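PDB 5M11: immunoreactive 84kD antigen PG93 from Porphyromonas gingivalis, which probably acts at the bacterial surface as an essential component of the type-IX secretion system, and binds zinc and calcium ions. Local coordinates for residues L632-G646 and G651-S665. Residues are numbered along the deposited sequence; the frame is centred on the assembly and turned at random.
With CA (calcium ion), chain L.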
ATOM      1  N   LEU A 632      -2.209   6.978  -2.462  1.00 60.19           N
ATOM      2  CA  LEU A 632      -2.667   6.230  -1.277  1.00 60.90           C
ATOM      3  C   LEU A 632      -1.988   6.684   0.035  1.00 68.85           C
ATOM      4  O   LEU A 632      -2.672   6.799   1.060  1.00 71.39           O
ATOM      5  CB  LEU A 632      -2.474   4.714  -1.481  1.00 58.12           C
ATOM      6  CG  LEU A 632      -3.479   4.015  -2.404  1.00 60.19           C
ATOM      7  CD1 LEU A 632      -3.033   2.598  -2.722  1.00 57.49           C
ATOM      8  CD2 LEU A 632      -4.877   3.982  -1.786  1.00 64.78           C
ATOM      9  N   SER A 633      -0.665   6.938   0.002  1.00 64.79           N
ATOM     10  CA  SER A 633       0.090   7.352   1.176  1.00 66.74           C
ATOM     11  C   SER A 633       1.223   8.292   0.797  1.00 72.57           C
ATOM     12  O   SER A 633       1.827   8.124  -0.268  1.00 69.99           O
ATOM     13  CB  SER A 633       0.651   6.129   1.893  1.00 69.66           C
ATOM     14  OG  SER A 633       1.525   6.475   2.954  1.00 79.69           O
ATOM     15  N   ASN A 634       1.537   9.267   1.687  1.00 72.52           N
ATOM     16  CA  ASN A 634       2.665  10.194   1.499  1.00 72.21           C
ATOM     17  C   ASN A 634       4.005   9.483   1.794  1.00 73.85           C
ATOM     18  O   ASN A 634       5.057  10.021   1.452  1.00 72.80           O
ATOM     19  CB  ASN A 634       2.525  11.451   2.379  1.00 76.84           C
ATOM     20  CG  ASN A 634       1.406  12.394   1.991  1.00 90.21           C
ATOM     21  OD1 ASN A 634       1.074  12.561   0.812  1.00 82.90           O
ATOM     22  ND2 ASN A 634       0.837  13.077   2.983  1.00 75.14           N
ATOM     23  N   ASN A 635       3.961   8.289   2.440  1.00 69.77           N
ATOM     24  CA  ASN A 635       5.141   7.488   2.741  1.00 68.88           C
ATOM     25  C   ASN A 635       5.279   6.404   1.653  1.00 71.89           C
ATOM     26  O   ASN A 635       4.546   5.403   1.652  1.00 71.31           O
ATOM     27  CB  ASN A 635       5.090   6.907   4.170  1.00 70.54           C
ATOM     28  CG  ASN A 635       6.294   6.074   4.601  1.00 86.87           C
ATOM     29  OD1 ASN A 635       7.315   5.929   3.895  1.00 82.15           O
ATOM     30  ND2 ASN A 635       6.192   5.492   5.789  1.00 74.12           N
ATOM     31  N   ILE A 636       6.201   6.664   0.692  1.00 67.29           N
ATOM     32  CA  ILE A 636       6.519   5.809  -0.453  1.00 64.81           C
ATOM     33  C   ILE A 636       7.813   5.072  -0.148  1.00 67.95           C
ATOM     34  O   ILE A 636       8.815   5.700   0.176  1.00 68.80           O
ATOM     35  CB  ILE A 636       6.609   6.617  -1.784  1.00 66.79           C
ATOM     36  CG1 ILE A 636       5.403   7.571  -1.956  1.00 67.88           C
ATOM     37  CG2 ILE A 636       6.779   5.668  -3.013  1.00 65.45           C
ATOM     38  CD1 ILE A 636       5.605   8.654  -2.967  1.00 68.89           C
ATOM     39  N   LEU A 637       7.786   3.745  -0.271  1.00 62.65           N
ATOM     40  CA  LEU A 637       8.898   2.852   0.048  1.00 61.42           C
ATOM     41  C   LEU A 637       9.763   2.512  -1.161  1.00 62.66           C
ATOM     42  O   LEU A 637      10.974   2.311  -1.003  1.00 60.61           O
ATOM     43  CB  LEU A 637       8.335   1.552   0.664  1.00 61.84           C
ATOM     44  CG  LEU A 637       8.189   1.545   2.191  1.00 68.95           C
ATOM     45  CD1 LEU A 637       7.034   2.417   2.663  1.00 70.68           C
ATOM     46  CD2 LEU A 637       8.024   0.139   2.706  1.00 73.05           C
ATOM     47  N   SER A 638       9.128   2.418  -2.362  1.00 57.94           N
ATOM     48  CA  SER A 638       9.781   2.064  -3.619  1.00 55.05           C
ATOM     49  C   SER A 638       9.107   2.685  -4.864  1.00 57.75           C
ATOM     50  O   SER A 638       7.965   3.145  -4.812  1.00 59.32           O
ATOM     51  CB  SER A 638       9.817   0.547  -3.771  1.00 57.40           C
ATOM     52  OG  SER A 638       8.528  -0.026  -3.643  1.00 67.05           O
ATOM     53  N   LEU A 639       9.856   2.677  -5.982  1.00 51.82           N
ATOM     54  CA  LEU A 639       9.499   3.112  -7.335  1.00 50.24           C
ATOM     55  C   LEU A 639      10.033   2.089  -8.398  1.00 56.30           C
ATOM     56  O   LEU A 639      10.969   1.318  -8.119  1.00 56.98           O
ATOM     57  CB  LEU A 639      10.061   4.525  -7.632  1.00 49.50           C
ATOM     58  CG  LEU A 639       9.456   5.744  -6.919  1.00 52.89           C
ATOM     59  CD1 LEU A 639      10.138   7.012  -7.360  1.00 51.78           C
ATOM     60  CD2 LEU A 639       7.935   5.858  -7.123  1.00 53.32           C
ATOM     61  N   ALA A 640       9.411   2.071  -9.600  1.00 51.26           N
ATOM     62  CA  ALA A 640       9.761   1.240 -10.767  1.00 49.47           C
ATOM     63  C   ALA A 640       9.033   1.802 -11.927  1.00 53.83           C
ATOM     64  O   ALA A 640       7.884   2.200 -11.773  1.00 56.00           O
ATOM     65  CB  ALA A 640       9.384  -0.221 -10.555  1.00 49.84           C
ATOM     66  N   LEU A 641       9.672   1.881 -13.079  1.00 48.73           N
ATOM     67  CA  LEU A 641       9.064   2.503 -14.241  1.00 48.03           C
ATOM     68  C   LEU A 641       9.096   1.596 -15.468  1.00 49.74           C
ATOM     69  O   LEU A 641      10.151   1.060 -15.827  1.00 48.30           O
ATOM     70  CB  LEU A 641       9.829   3.812 -14.506  1.00 48.46           C
ATOM     71  CG  LEU A 641       9.483   4.656 -15.716  1.00 53.20           C
ATOM     72  CD1 LEU A 641       8.185   5.384 -15.507  1.00 54.34           C
ATOM     73  CD2 LEU A 641      10.572   5.637 -15.976  1.00 53.91           C
ATOM     74  N   ASN A 642       7.934   1.462 -16.122  1.00 46.25           N
ATOM     75  CA  ASN A 642       7.763   0.709 -17.356  1.00 46.63           C
ATOM     76  C   ASN A 642       8.004   1.697 -18.490  1.00 54.06           C
ATOM     77  O   ASN A 642       7.075   2.371 -18.946  1.00 56.15           O
ATOM     78  CB  ASN A 642       6.366   0.075 -17.391  1.00 46.15           C
ATOM     79  CG  ASN A 642       6.047  -0.796 -18.592  1.00 61.65           C
ATOM     80  OD1 ASN A 642       6.750  -0.835 -19.612  1.00 49.78           O
ATOM     81  ND2 ASN A 642       4.927  -1.488 -18.504  1.00 56.25           N
ATOM     82  N   ASP A 643       9.270   1.817 -18.916  1.00 51.45           N
ATOM     83  CA  ASP A 643       9.718   2.779 -19.934  1.00 53.05           C
ATOM     84  C   ASP A 643       8.977   2.638 -21.275  1.00 57.42           C
ATOM     85  O   ASP A 643       8.923   3.610 -22.027  1.00 59.10           O
ATOM     86  CB  ASP A 643      11.235   2.682 -20.163  1.00 55.43           C
ATOM     87  CG  ASP A 643      12.059   2.804 -18.886  1.00 76.67           C
ATOM     88  OD1 ASP A 643      12.476   3.943 -18.550  1.00 78.91           O
ATOM     89  OD2 ASP A 643      12.289   1.756 -18.219  1.00 86.36           O
ATOM     90  N   ASP A 644       8.358   1.473 -21.535  1.00 52.63           N
ATOM     91  CA  ASP A 644       7.652   1.182 -22.772  1.00 53.94           C
ATOM     92  C   ASP A 644       6.232   1.753 -22.844  1.00 60.59           C
ATOM     93  O   ASP A 644       5.803   2.140 -23.941  1.00 62.22           O
ATOM     94  CB  ASP A 644       7.591  -0.321 -22.996  1.00 55.31           C
ATOM     95  CG  ASP A 644       7.107  -0.667 -24.377  1.00 71.43           C
ATOM     96  OD1 ASP A 644       7.876  -0.439 -25.347  1.00 74.75           O
ATOM     97  OD2 ASP A 644       5.926  -1.081 -24.504  1.00 78.80           O
ATOM     98  N   ASN A 645       5.473   1.743 -21.726  1.00 56.33           N
ATOM     99  CA  ASN A 645       4.104   2.270 -21.765  1.00 57.20           C
ATOM    100  C   ASN A 645       3.931   3.454 -20.801  1.00 61.34           C
ATOM    101  O   ASN A 645       2.811   3.935 -20.599  1.00 62.57           O
ATOM    102  CB  ASN A 645       3.074   1.170 -21.492  1.00 56.26           C
ATOM    103  CG  ASN A 645       2.986   0.654 -20.072  1.00 60.12           C
ATOM    104  OD1 ASN A 645       3.709   1.084 -19.148  1.00 44.66           O
ATOM    105  ND2 ASN A 645       2.072  -0.289 -19.877  1.00 46.62           N
ATOM    106  N   GLY A 646       5.041   3.889 -20.212  1.00 55.77           N
ATOM    107  CA  GLY A 646       5.088   5.040 -19.326  1.00 55.20           C
ATOM    108  C   GLY A 646       4.460   4.848 -17.970  1.00 59.28           C
ATOM    109  O   GLY A 646       4.270   5.831 -17.260  1.00 61.47           O
ATOM    110  N   GLY A 651       5.223   2.057  -4.941  1.00 47.74           N
ATOM    111  CA  GLY A 651       5.044   1.203  -3.780  1.00 49.47           C
ATOM    112  C   GLY A 651       4.843   2.037  -2.537  1.00 59.38           C
ATOM    113  O   GLY A 651       5.826   2.411  -1.898  1.00 60.88           O
ATOM    114  N   THR A 652       3.588   2.408  -2.209  1.00 59.27           N
ATOM    115  CA  THR A 652       3.345   3.213  -0.997  1.00 62.00           C
ATOM    116  C   THR A 652       3.257   2.283   0.210  1.00 68.38           C
ATOM    117  O   THR A 652       3.097   1.070   0.050  1.00 67.10           O
ATOM    118  CB  THR A 652       2.097   4.143  -1.086  1.00 67.55           C
ATOM    119  OG1 THR A 652       0.877   3.392  -1.155  1.00 57.67           O
ATOM    120  CG2 THR A 652       2.185   5.154  -2.216  1.00 66.35           C
ATOM    121  N   ALA A 653       3.331   2.858   1.416  1.00 67.99           N
ATOM    122  CA  ALA A 653       3.226   2.097   2.664  1.00 70.32           C
ATOM    123  C   ALA A 653       1.849   1.396   2.776  1.00 73.50           C
ATOM    124  O   ALA A 653       1.711   0.406   3.502  1.00 73.64           O
ATOM    125  CB  ALA A 653       3.457   3.024   3.854  1.00 73.81           C
ATOM    126  N   ASP A 654       0.856   1.899   2.010  1.00 69.27           N
ATOM    127  CA  ASP A 654      -0.511   1.389   1.945  1.00 69.82           C
ATOM    128  C   ASP A 654      -0.809   0.660   0.606  1.00 69.06           C
ATOM    129  O   ASP A 654      -1.966   0.543   0.225  1.00 69.56           O
ATOM    130  CB  ASP A 654      -1.514   2.538   2.179  1.00 74.05           C
ATOM    131  CG  ASP A 654      -1.648   2.925   3.638  1.00 93.68           C
ATOM    132  OD1 ASP A 654      -2.454   2.283   4.350  1.00 97.46           O
ATOM    133  OD2 ASP A 654      -0.930   3.854   4.076  1.00102.39           O
ATOM    134  N   GLY A 655       0.219   0.166  -0.083  1.00 61.70           N
ATOM    135  CA  GLY A 655       0.026  -0.585  -1.321  1.00 58.63           C
ATOM    136  C   GLY A 655       0.499   0.009  -2.637  1.00 56.55           C
ATOM    137  O   GLY A 655       0.947   1.153  -2.704  1.00 53.83           O
ATOM    138  N   LEU A 656       0.347  -0.784  -3.703  1.00 52.75           N
ATOM    139  CA  LEU A 656       0.763  -0.453  -5.053  1.00 52.16           C
ATOM    140  C   LEU A 656      -0.232   0.419  -5.820  1.00 61.05           C
ATOM    141  O   LEU A 656      -1.452   0.220  -5.800  1.00 62.11           O
ATOM    142  CB  LEU A 656       1.048  -1.729  -5.862  1.00 51.05           C
ATOM    143  CG  LEU A 656       1.959  -1.572  -7.085  1.00 52.42           C
ATOM    144  CD1 LEU A 656       3.355  -1.161  -6.675  1.00 52.67           C
ATOM    145  CD2 LEU A 656       1.986  -2.843  -7.898  1.00 50.98           C
ATOM    146  N   MET A 657       0.355   1.355  -6.564  1.00 59.54           N
ATOM    147  CA  MET A 657      -0.289   2.342  -7.423  1.00 59.31           C
ATOM    148  C   MET A 657       0.474   2.466  -8.732  1.00 61.47           C
ATOM    149  O   MET A 657       1.652   2.095  -8.791  1.00 58.73           O
ATOM    150  CB  MET A 657      -0.300   3.703  -6.730  1.00 62.05           C
ATOM    151  CG  MET A 657      -1.294   3.823  -5.662  1.00 66.73           C
ATOM    152  SD  MET A 657      -1.573   5.567  -5.346  1.00 71.92           S
ATOM    153  CE  MET A 657      -2.997   5.829  -6.369  1.00 69.32           C
ATOM    154  N   THR A 658      -0.195   3.004  -9.776  1.00 58.63           N
ATOM    155  CA  THR A 658       0.412   3.276 -11.084  1.00 57.11           C
ATOM    156  C   THR A 658      -0.060   4.608 -11.606  1.00 58.23           C
ATOM    157  O   THR A 658      -1.268   4.870 -11.633  1.00 59.08           O
ATOM    158  CB  THR A 658       0.159   2.189 -12.148  1.00 63.54           C
ATOM    159  OG1 THR A 658      -1.228   2.130 -12.488  1.00 68.46           O
ATOM    160  CG2 THR A 658       0.692   0.859 -11.765  1.00 56.32           C
ATOM    161  N   PHE A 659       0.900   5.413 -12.073  1.00 51.12           N
ATOM    162  CA  PHE A 659       0.671   6.724 -12.659  1.00 50.92           C
ATOM    163  C   PHE A 659       1.187   6.719 -14.094  1.00 55.10           C
ATOM    164  O   PHE A 659       2.319   6.286 -14.340  1.00 51.44           O
ATOM    165  CB  PHE A 659       1.357   7.803 -11.804  1.00 52.38           C
ATOM    166  CG  PHE A 659       1.348   9.184 -12.401  1.00 55.06           C
ATOM    167  CD1 PHE A 659       0.228   9.998 -12.290  1.00 59.04           C
ATOM    168  CD2 PHE A 659       2.459   9.672 -13.077  1.00 57.06           C
ATOM    169  CE1 PHE A 659       0.215  11.270 -12.846  1.00 60.58           C
ATOM    170  CE2 PHE A 659       2.440  10.940 -13.650  1.00 61.29           C
ATOM    171  CZ  PHE A 659       1.312  11.727 -13.534  1.00 60.68           C
ATOM    172  N   GLN A 660       0.342   7.172 -15.053  1.00 56.03           N
ATOM    173  CA  GLN A 660       0.736   7.235 -16.470  1.00 56.64           C
ATOM    174  C   GLN A 660       1.554   8.481 -16.652  1.00 61.95           C
ATOM    175  O   GLN A 660       1.014   9.591 -16.562  1.00 64.94           O
ATOM    176  CB  GLN A 660      -0.479   7.186 -17.418  1.00 59.76           C
ATOM    177  CG  GLN A 660      -0.144   7.407 -18.907  1.00 68.97           C
ATOM    178  CD  GLN A 660       0.866   6.444 -19.491  1.00 73.31           C
ATOM    179  OE1 GLN A 660       2.024   6.807 -19.755  1.00 69.06           O
ATOM    180  NE2 GLN A 660       0.429   5.220 -19.774  1.00 55.49           N
ATOM    181  N   THR A 661       2.869   8.287 -16.842  1.00 56.63           N
ATOM    182  CA  THR A 661       3.903   9.315 -16.951  1.00 56.87           C
ATOM    183  C   THR A 661       3.856  10.047 -18.314  1.00 64.51           C
ATOM    184  O   THR A 661       4.224  11.234 -18.390  1.00 65.18           O
ATOM    185  CB  THR A 661       5.265   8.649 -16.696  1.00 61.58           C
ATOM    186  OG1 THR A 661       5.181   7.969 -15.451  1.00 56.69           O
ATOM    187  CG2 THR A 661       6.407   9.637 -16.586  1.00 67.08           C
ATOM    188  N   GLY A 662       3.417   9.341 -19.362  1.00 82.08           N
ATOM    189  CA  GLY A 662       3.373   9.881 -20.718  1.00 80.55           C
ATOM    190  C   GLY A 662       4.762   9.875 -21.325  1.00 87.27           C
ATOM    191  O   GLY A 662       5.052  10.625 -22.254  1.00 85.84           O
ATOM    192  N   THR A 663       5.620   8.979 -20.796  1.00 87.14           N
ATOM    193  CA  THR A 663       7.026   8.746 -21.092  1.00 89.40           C
ATOM    194  C   THR A 663       7.129   7.420 -21.879  1.00101.49           C
ATOM    195  O   THR A 663       8.225   6.964 -22.211  1.00106.50           O
ATOM    196  CB  THR A 663       7.736   8.836 -19.727  1.00 86.59           C
ATOM    197  OG1 THR A 663       8.106  10.199 -19.540  1.00 75.37           O
ATOM    198  CG2 THR A 663       8.930   7.871 -19.514  1.00 89.72           C
ATOM    199  N   GLY A 664       5.976   6.868 -22.239  1.00 99.72           N
ATOM    200  CA  GLY A 664       5.874   5.633 -23.000  1.00105.00           C
ATOM    201  C   GLY A 664       6.441   5.665 -24.406  1.00114.50           C
ATOM    202  O   GLY A 664       6.413   6.694 -25.092  1.00110.81           O
ATOM    203  N   SER A 665       6.958   4.505 -24.835  1.00119.76           N
ATOM    204  CA  SER A 665       7.491   4.258 -26.168  1.00124.07           C
ATOM    205  C   SER A 665       6.388   3.578 -27.006  1.00132.68           C
ATOM    206  O   SER A 665       6.584   2.515 -27.606  1.00137.98           O
ATOM    207  CB  SER A 665       8.768   3.432 -26.082  1.00132.49           C
ATOM    208  OG  SER A 665       9.743   4.144 -25.338  1.00137.60           O
TER
HETATM  209 CA    CA L 811      -2.218   5.224   5.567  1.00 98.95          CA
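Leu-632 lies against Met-657 at one end of this contact, its CD1 branch 3.6 Å from Met-657 CG, and the two side chains cross at a slant. Met-657 has CG beside its backbone N (chi1 -76°), and with chi2 extended this carries SD to the backbone N of Leu-632 for a weak N-H...S bond; the bend at chi3 only turns CE. Next to this pair Thr-652 turns its two branches to different neighbours: CG2 packs on the carbonyl O of Ser-633, while OG1 approaches Leu-632 CB and donates to Gly-655 O at 2.7 Å, in the carbonyl plane and on a lone pair. That oxygen also accepts from Thr-652 N, so two bonds grip it at the type I turn 652-655. On this turn Asp-654 binds calcium through OD2 at 2.4 Å, with Ser-633 CB alongside. Ala-653 places its methyl against Leu-637 CD1, and its N approaches Asn-635 O nearly in line with the carbonyl, the N-H somewhat bent (153°). At the far end Gln-660, bent at chi2, reaches with its amide to Asn-645 O and Gly-662 N: NE2 donates to Asn-645 O at 2.8 Å, the acceptor lying in the amide plane, and OE1 takes the N-H of Gly-662. Both bonds should fix the amide's rotation. Leu-637 and Ser-638 opposite Gly-651 form a classic beta bulge in an antiparallel hairpin, part of a four-stranded beta-propeller blade that strand 13-16 completes from the N-terminus, the propeller's usual ring closure.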